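Local atomic coordinates of periplasmic solute binding protein (Candidatus liberibacter, PDB entry 4CL2), a protein that binds manganese or zinc ions in the periplasm and probably delivers them to a metal-uptake transporter, as in related ZnuA-type solute-binding proteins. Residues A[167-172]-A[213-218]. Residues are numbered along the deposited sequence; the frame is centred on the assembly and turned at random.
Sequences WFVTSE and HKIKFI. With MN (manganese (II) ion), chain L.
The CA atoms of Val169 and Ile218, on strands 167-170 and 217-221, are 4.9 Å apart, and those of Trp167 and Ile215, the latter in the loop before strand 217-221, 7.2 Å. No direct hydrogen bond joins the two segments; a water accepts from Val169 N (2.8 Å) and donates to Phe217 O, Ile218 CA makes a CA-H...O contact with Val169 O, and direct backbone pairing comes next door, between Val169 and Phe219. The beta-branch gives Val169 two methyls for two neighbours: CG1, anti to the backbone N (chi1 -176°), meets Ile218 CG1 at 3.7 Å, and CG2 meets Ile215 CG2. In the C-terminal lobe of this ZnuA-like fold, strand 167-170 lies between its parallel partner 185-188 and strand 217-221, which follows helix 200-212. A Schellman motif ends that helix, Lys214 being its C-prime residue at positive phi; His213 and Ile215, flanking it in sequence, both meet the broad indole of Trp167. Ile215 CD1 makes a CH-pi contact over the five-membered ring, 3.8 Å from its centroid, while the flat imidazole of His213 forms an offset stack with the six-membered ring, planes at 27°. Beyond Val169, Thr170 OG1 donates across the corner at Ser171 to Glu172 O (2.6 Å). The carboxylate of extended Glu172, a natural ligand for a divalent metal, binds manganese through OE2 at 2.3 Å, with OE1 a longer 2.7 Å away, alongside His106 and Asp247.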
loop_
_atom_site.group_PDB
_atom_site.type_symbol
_atom_site.label_atom_id
_atom_site.label_comp_id
_atom_site.label_asym_id
_atom_site.label_seq_id
_atom_site.Cartn_x
_atom_site.Cartn_y
_atom_site.Cartn_z
ATOM N N TRP A 167 -2.212 -19.424 -0.650
ATOM C CA TRP A 167 -2.671 -18.603 -1.785
ATOM C C TRP A 167 -3.327 -17.382 -1.237
ATOM O O TRP A 167 -4.181 -17.486 -0.329
ATOM C CB TRP A 167 -3.712 -19.341 -2.582
ATOM C CG TRP A 167 -3.170 -20.461 -3.350
ATOM C CD1 TRP A 167 -3.128 -21.760 -2.983
ATOM C CD2 TRP A 167 -2.591 -20.385 -4.638
ATOM N NE1 TRP A 167 -2.536 -22.492 -3.944
ATOM C CE2 TRP A 167 -2.186 -21.669 -4.979
ATOM C CE3 TRP A 167 -2.367 -19.348 -5.531
ATOM C CZ2 TRP A 167 -1.588 -21.963 -6.194
ATOM C CZ3 TRP A 167 -1.771 -19.639 -6.743
ATOM C CH2 TRP A 167 -1.382 -20.922 -7.055
ATOM N N PHE A 168 -2.978 -16.230 -1.794
ATOM C CA PHE A 168 -3.655 -14.948 -1.484
ATOM C C PHE A 168 -4.378 -14.612 -2.800
ATOM O O PHE A 168 -3.693 -14.357 -3.795
ATOM C CB PHE A 168 -2.720 -13.815 -1.173
ATOM C CG PHE A 168 -2.026 -13.916 0.144
ATOM C CD1 PHE A 168 -2.561 -14.652 1.199
ATOM C CD2 PHE A 168 -0.816 -13.262 0.320
ATOM C CE1 PHE A 168 -1.860 -14.702 2.401
ATOM C CE2 PHE A 168 -0.139 -13.327 1.526
ATOM C CZ PHE A 168 -0.677 -14.050 2.556
ATOM N N VAL A 169 -5.701 -14.673 -2.801
ATOM C CA VAL A 169 -6.521 -14.428 -4.038
ATOM C C VAL A 169 -7.445 -13.214 -3.871
ATOM O O VAL A 169 -8.241 -13.143 -2.968
ATOM C CB VAL A 169 -7.356 -15.648 -4.415
ATOM C CG1 VAL A 169 -8.128 -15.440 -5.734
ATOM C CG2 VAL A 169 -6.437 -16.862 -4.528
ATOM N N THR A 170 -7.227 -12.243 -4.712
ATOM C CA THR A 170 -7.839 -10.941 -4.532
ATOM C C THR A 170 -8.392 -10.496 -5.879
ATOM O O THR A 170 -8.289 -11.224 -6.876
ATOM C CB THR A 170 -6.873 -9.885 -4.035
ATOM O OG1 THR A 170 -5.791 -9.829 -4.948
ATOM C CG2 THR A 170 -6.353 -10.199 -2.654
ATOM N N SER A 171 -8.995 -9.313 -5.892
ATOM C CA SER A 171 -9.592 -8.813 -7.130
ATOM C C SER A 171 -8.468 -8.038 -7.858
ATOM O O SER A 171 -8.056 -8.471 -8.949
ATOM C CB SER A 171 -10.818 -7.905 -6.793
ATOM O OG SER A 171 -11.838 -8.744 -6.233
ATOM N N GLU A 172 -8.101 -6.901 -7.345
ATOM C CA GLU A 172 -6.875 -6.218 -7.785
ATOM C C GLU A 172 -5.640 -6.979 -7.316
ATOM O O GLU A 172 -5.674 -7.640 -6.283
ATOM C CB GLU A 172 -6.810 -4.802 -7.193
ATOM C CG GLU A 172 -5.759 -3.926 -7.863
ATOM C CD GLU A 172 -5.531 -2.603 -7.141
ATOM O OE1 GLU A 172 -5.575 -2.542 -5.922
ATOM O OE2 GLU A 172 -5.229 -1.623 -7.764
ATOM N N HIS A 213 -6.193 -25.725 -7.949
ATOM C CA HIS A 213 -5.576 -25.773 -6.610
ATOM C C HIS A 213 -6.556 -25.768 -5.460
ATOM O O HIS A 213 -6.159 -25.625 -4.343
ATOM C CB HIS A 213 -4.571 -24.644 -6.419
ATOM C CG HIS A 213 -3.568 -24.555 -7.520
ATOM N ND1 HIS A 213 -2.608 -25.516 -7.726
ATOM C CD2 HIS A 213 -3.384 -23.626 -8.488
ATOM C CE1 HIS A 213 -1.888 -25.198 -8.785
ATOM N NE2 HIS A 213 -2.335 -24.051 -9.261
ATOM N N LYS A 214 -7.848 -25.961 -5.736
ATOM C CA LYS A 214 -8.840 -26.060 -4.666
ATOM C C LYS A 214 -8.733 -24.879 -3.707
ATOM O O LYS A 214 -8.813 -25.031 -2.495
ATOM C CB LYS A 214 -8.720 -27.396 -3.917
ATOM C CG LYS A 214 -9.252 -28.593 -4.708
ATOM C CD LYS A 214 -9.520 -29.778 -3.769
ATOM C CE LYS A 214 -10.088 -30.993 -4.487
ATOM N NZ LYS A 214 -9.148 -31.534 -5.503
ATOM N N ILE A 215 -8.633 -23.692 -4.289
ATOM C CA ILE A 215 -8.530 -22.459 -3.506
ATOM C C ILE A 215 -9.889 -22.094 -2.916
ATOM O O ILE A 215 -10.920 -22.198 -3.573
ATOM C CB ILE A 215 -7.954 -21.327 -4.357
ATOM C CG1 ILE A 215 -6.548 -21.733 -4.827
ATOM C CG2 ILE A 215 -7.937 -20.066 -3.525
ATOM C CD1 ILE A 215 -5.950 -20.901 -5.927
ATOM N N LYS A 216 -9.895 -21.727 -1.640
ATOM C CA LYS A 216 -11.117 -21.657 -0.859
ATOM C C LYS A 216 -11.767 -20.252 -0.756
ATOM O O LYS A 216 -12.943 -20.146 -0.551
ATOM C CB LYS A 216 -10.791 -22.129 0.564
ATOM C CG LYS A 216 -10.304 -23.575 0.635
ATOM C CD LYS A 216 -11.387 -24.535 0.232
ATOM C CE LYS A 216 -10.833 -25.950 0.159
ATOM N NZ LYS A 216 -11.743 -26.800 -0.651
ATOM N N PHE A 217 -10.959 -19.223 -0.900
ATOM C CA PHE A 217 -11.402 -17.829 -0.703
ATOM C C PHE A 217 -10.850 -16.872 -1.737
ATOM O O PHE A 217 -9.658 -16.941 -2.171
ATOM C CB PHE A 217 -11.020 -17.327 0.727
ATOM C CG PHE A 217 -11.842 -17.966 1.816
ATOM C CD1 PHE A 217 -13.057 -17.416 2.200
ATOM C CD2 PHE A 217 -11.376 -19.104 2.440
ATOM C CE1 PHE A 217 -13.815 -18.022 3.196
ATOM C CE2 PHE A 217 -12.125 -19.741 3.430
ATOM C CZ PHE A 217 -13.354 -19.204 3.793
ATOM N N ILE A 218 -11.699 -15.896 -2.060
ATOM C CA ILE A 218 -11.287 -14.728 -2.847
ATOM C C ILE A 218 -11.833 -13.442 -2.244
ATOM O O ILE A 218 -13.006 -13.403 -1.903
ATOM C CB ILE A 218 -11.714 -14.861 -4.367
ATOM C CG1 ILE A 218 -11.304 -13.603 -5.174
ATOM C CG2 ILE A 218 -13.177 -15.217 -4.476
ATOM C CD1 ILE A 218 -11.437 -13.797 -6.696
HETATM MN MN MN L . -4.289 -0.143 -6.307
HETATM O O HOH W 1 -7.182 -15.868 -0.693
#